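Side-chain contacts in regulator of nonsense transcripts 2 (Homo sapiens, PDB 4CEM), which takes part in nonsense-mediated mRNA decay and contains helical MIF4G domains, which probably serve in protein interactions: residues 133-136 / 137-140; 248-251 / 252-255. One frame throughout, in Å; residues are numbered along the deposited sequence.

Contact 1 (133-136 / 137-140)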
loop_
_atom_site.group_PDB
_atom_site.type_symbol
_atom_site.label_atom_id
_atom_site.label_comp_id
_atom_site.label_asym_id
_atom_site.label_seq_id
_atom_site.Cartn_x
_atom_site.Cartn_y
_atom_site.Cartn_z
ATOM N N GLU A 133 10.607 -1.423 -13.790
ATOM C CA GLU A 133 11.393 -0.910 -14.920
ATOM C C GLU A 133 10.431 -0.373 -15.972
ATOM O O GLU A 133 10.446 0.813 -16.287
ATOM C CB GLU A 133 12.270 -2.001 -15.543
ATOM C CG GLU A 133 13.692 -1.559 -15.789
ATOM C CD GLU A 133 14.494 -1.555 -14.506
ATOM O OE1 GLU A 133 14.853 -2.657 -14.035
ATOM O OE2 GLU A 133 14.749 -0.457 -13.966
ATOM N N ALA A 134 9.579 -1.255 -16.492
ATOM C CA ALA A 134 8.606 -0.892 -17.519
ATOM C C ALA A 134 7.866 0.405 -17.191
ATOM O O ALA A 134 7.629 1.219 -18.075
ATOM C CB ALA A 134 7.614 -2.024 -17.724
ATOM N N ARG A 135 7.508 0.593 -15.923
ATOM C CA ARG A 135 6.814 1.807 -15.485
ATOM C C ARG A 135 7.643 3.066 -15.676
ATOM O O ARG A 135 7.144 4.056 -16.197
ATOM C CB ARG A 135 6.433 1.721 -14.005
ATOM C CG ARG A 135 5.197 0.891 -13.716
ATOM C CD ARG A 135 4.442 1.430 -12.507
ATOM N NE ARG A 135 3.145 0.777 -12.337
ATOM C CZ ARG A 135 2.082 0.976 -13.118
ATOM N NH1 ARG A 135 2.129 1.812 -14.155
ATOM N NH2 ARG A 135 0.957 0.324 -12.862
ATOM N N LYS A 136 8.901 3.017 -15.242
ATOM C CA LYS A 136 9.775 4.204 -15.186
ATOM C C LYS A 136 9.902 5.014 -16.490
ATOM O O LYS A 136 10.125 6.225 -16.436
ATOM C CB LYS A 136 11.173 3.829 -14.649
ATOM C CG LYS A 136 11.296 3.976 -13.136
ATOM C CD LYS A 136 12.424 3.143 -12.535
ATOM C CE LYS A 136 12.477 3.302 -11.016
ATOM N NZ LYS A 136 12.922 2.075 -10.293
ATOM N N GLU A 137 9.759 4.363 -17.647
ATOM C CA GLU A 137 9.877 5.054 -18.944
ATOM C C GLU A 137 8.593 5.048 -19.800
ATOM O O GLU A 137 8.468 5.844 -20.733
ATOM C CB GLU A 137 11.083 4.509 -19.713
ATOM C CG GLU A 137 12.396 5.084 -19.193
ATOM C CD GLU A 137 13.577 4.144 -19.340
ATOM O OE1 GLU A 137 13.673 3.459 -20.380
ATOM O OE2 GLU A 137 14.420 4.102 -18.415
ATOM N N GLU A 138 7.652 4.159 -19.480
ATOM C CA GLU A 138 6.257 4.327 -19.891
ATOM C C GLU A 138 5.743 5.608 -19.232
ATOM O O GLU A 138 6.110 5.917 -18.096
ATOM C CB GLU A 138 5.420 3.129 -19.431
ATOM C CG GLU A 138 3.907 3.287 -19.559
ATOM C CD GLU A 138 3.175 2.985 -18.260
ATOM O OE1 GLU A 138 3.475 1.951 -17.620
ATOM O OE2 GLU A 138 2.305 3.792 -17.870
ATOM N N LYS A 139 4.905 6.359 -19.939
ATOM C CA LYS A 139 4.380 7.613 -19.404
ATOM C C LYS A 139 2.859 7.576 -19.284
ATOM O O LYS A 139 2.216 6.623 -19.731
ATOM C CB LYS A 139 4.902 8.797 -20.224
ATOM C CG LYS A 139 6.335 9.157 -19.839
ATOM C CD LYS A 139 7.108 9.848 -20.950
ATOM C CE LYS A 139 8.587 9.946 -20.603
ATOM N NZ LYS A 139 9.387 10.549 -21.704
ATOM N N THR A 140 2.309 8.621 -18.664
ATOM C CA THR A 140 0.987 8.594 -18.026
ATOM C C THR A 140 1.027 7.634 -16.842
ATOM O O THR A 140 0.878 6.418 -17.015
ATOM C CB THR A 140 -0.164 8.197 -18.968
ATOM O OG1 THR A 140 -0.249 9.143 -20.035
ATOM C CG2 THR A 140 -1.494 8.171 -18.207
#
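The amide of E138 reaches back four residues to the carbonyl of A134, N to O 3.3 Å with an N-H...O angle of 155°, which makes a last alpha-helical bond as the backbone leaves the helical conformation at E138 and turns away into the loop before helix 143-158. CB of E138 lies beside this carbonyl, and the side chain that grows from it runs beside that of R135, the two pointing the same way. With CG anti to its backbone N (chi1 169°), E138 then bends at chi2 and brings one carboxylate oxygen towards the arginine. R135 bends at chi2 as well, and NH1 comes to 3.7 Å from OE1 of E138. The resulting salt bridge is long. Guanidinium and carboxylate planes stand 62° apart, and OE1 approaches obliquely, so the two groups do not make a flat, paired, two-point contact. Four residues apart, E133 and E137 keep 6.4 Å between OE2 of E133 and OE2 of E137, like charges not in contact. The contact illustrates ion pairing at three-residue spacing at a helix C-terminus. A cation there should be welcomed by the negative end of the helix dipole, while the glutamates are less so; R135 probably offsets part of that cost, though a long bridge on an exposed surface can be expected to add only modestly to stability.

Contact 2 (248-251 / 252-255)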
loop_
_atom_site.group_PDB
_atom_site.type_symbol
_atom_site.label_atom_id
_atom_site.label_comp_id
_atom_site.label_asym_id
_atom_site.label_seq_id
_atom_site.Cartn_x
_atom_site.Cartn_y
_atom_site.Cartn_z
ATOM N N THR A 248 3.427 19.643 3.309
ATOM C CA THR A 248 2.984 20.751 4.148
ATOM C C THR A 248 3.433 22.087 3.557
ATOM O O THR A 248 2.716 23.083 3.660
ATOM C CB THR A 248 3.441 20.559 5.611
ATOM O OG1 THR A 248 2.360 19.995 6.357
ATOM C CG2 THR A 248 3.856 21.873 6.259
ATOM N N LYS A 249 4.604 22.100 2.924
ATOM C CA LYS A 249 4.988 23.219 2.054
ATOM C C LYS A 249 3.895 23.493 1.020
ATOM O O LYS A 249 3.394 24.610 0.918
ATOM C CB LYS A 249 6.311 22.938 1.330
ATOM C CG LYS A 249 7.525 23.639 1.921
ATOM C CD LYS A 249 7.943 23.066 3.270
ATOM C CE LYS A 249 9.370 23.470 3.619
ATOM N NZ LYS A 249 9.746 23.097 5.012
ATOM N N HIS A 250 3.525 22.459 0.271
ATOM C CA HIS A 250 2.511 22.571 -0.781
ATOM C C HIS A 250 1.154 22.958 -0.233
ATOM O O HIS A 250 0.329 23.513 -0.961
ATOM C CB HIS A 250 2.457 21.263 -1.583
ATOM C CG HIS A 250 1.524 21.290 -2.784
ATOM N ND1 HIS A 250 1.411 22.355 -3.597
ATOM C CD2 HIS A 250 0.679 20.307 -3.306
ATOM C CE1 HIS A 250 0.521 22.080 -4.575
ATOM N NE2 HIS A 250 0.077 20.826 -4.395
ATOM N N LEU A 251 0.905 22.694 1.051
ATOM C CA LEU A 251 -0.339 23.132 1.694
ATOM C C LEU A 251 -0.304 24.623 2.041
ATOM O O LEU A 251 -1.313 25.321 1.888
ATOM C CB LEU A 251 -0.619 22.318 2.960
ATOM C CG LEU A 251 -1.984 22.568 3.613
ATOM C CD1 LEU A 251 -3.100 21.978 2.767
ATOM C CD2 LEU A 251 -2.027 22.000 5.023
ATOM N N LYS A 252 0.844 25.097 2.529
ATOM C CA LYS A 252 1.014 26.512 2.869
ATOM C C LYS A 252 0.940 27.371 1.617
ATOM O O LYS A 252 0.106 28.270 1.531
ATOM C CB LYS A 252 2.344 26.771 3.590
ATOM C CG LYS A 252 2.381 26.312 5.040
ATOM C CD LYS A 252 3.500 27.007 5.804
ATOM C CE LYS A 252 3.955 26.213 7.022
ATOM N NZ LYS A 252 4.923 25.136 6.667
ATOM N N ARG A 253 1.806 27.089 0.647
ATOM C CA ARG A 253 1.762 27.784 -0.640
ATOM C C ARG A 253 0.317 27.974 -1.096
ATOM O O ARG A 253 -0.135 29.100 -1.289
ATOM C CB ARG A 253 2.546 27.027 -1.719
ATOM C CG ARG A 253 3.968 27.522 -1.945
ATOM C CD ARG A 253 4.410 27.343 -3.395
ATOM N NE ARG A 253 4.699 25.947 -3.752
ATOM C CZ ARG A 253 3.860 25.098 -4.358
ATOM N NH1 ARG A 253 2.622 25.457 -4.698
ATOM N NH2 ARG A 253 4.266 23.859 -4.628
ATOM N N ASP A 254 -0.408 26.870 -1.232
ATOM C CA ASP A 254 -1.781 26.914 -1.725
ATOM C C ASP A 254 -2.756 27.622 -0.778
ATOM O O ASP A 254 -3.836 28.022 -1.208
ATOM C CB ASP A 254 -2.285 25.505 -2.046
ATOM C CG ASP A 254 -1.526 24.864 -3.193
ATOM O OD1 ASP A 254 -0.335 25.198 -3.376
ATOM O OD2 ASP A 254 -2.116 24.034 -3.917
ATOM N N HIS A 255 -2.396 27.779 0.494
ATOM C CA HIS A 255 -3.198 28.603 1.405
ATOM C C HIS A 255 -3.034 30.063 1.063
ATOM O O HIS A 255 -4.021 30.765 0.837
ATOM C CB HIS A 255 -2.834 28.346 2.869
ATOM C CG HIS A 255 -3.820 28.941 3.858
ATOM N ND1 HIS A 255 -5.212 28.847 3.936
ATOM C CD2 HIS A 255 -3.435 29.726 4.884
ATOM C CE1 HIS A 255 -5.606 29.569 5.007
ATOM N NE2 HIS A 255 -4.521 30.108 5.588
#
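K252 turns back along helix 230-259 to lie against T248, one turn earlier. Its amide donates to the carbonyl oxygen of T248 (N to O 3.0 Å), and its CG rests on the same oxygen at 3.5 Å. Beyond CG the chain is extended until it bends at chi4 (82°), setting NZ against the methyl CG2 of T248, 3.5 Å away. The ammonium end meets a hydrocarbon group, and the two side chains cross at a slant; P309, in the loop after helix 283-303, touches both.

H250 meets two charged side chains, R253 and D254. Because its CG is anti to the backbone N (chi1 -175°), the ring is swung towards them. The carboxylate of D254 stands nearly perpendicular to the ring, their planes 83° apart, with OD2 3.3 Å from CE1; OD1 is close to ND1, but at an angle too poor for a hydrogen bond. R253 places NH1 in the ring plane at its edge, 3.5 Å from ND1, and the same NH1 forms a salt bridge to OD1 of D254 (3.2 Å). H250 meets its partners at the three- and four-residue spacing of an alpha-helix, the building element of the all-helical MIF4G fold, while the salt bridge links neighbours in sequence.

L251 leaves the helix about a right angle round from H250: buried, it packs on L293 and S297 of helix 283-303, joining the two helices, while its carbonyl oxygen accepts a weak bond from the amide of H255 (3.0 Å). H250 also reaches L293, and its ring meets that of H186.

How the contacts relate
Both contacts are local and lie towards the surface of the same MIF4G domain, in series along the chain, with centres about 29 Å apart and no touch between them. They hold different elements: contact 1 joins the end of helix 120-137 to the loop that follows, whereas contact 2 stays wholly within helix 230-259. Place shapes chemistry. Where the helix runs out, one backbone bond and a stretched arginine-glutamate pair connect residues none of which is buried. Within the helix, the run of i to i+4 backbone bonds is unbroken, two of the four being weak, the charged groups gather round a histidine, and a buried leucine turns to a neighbouring helix.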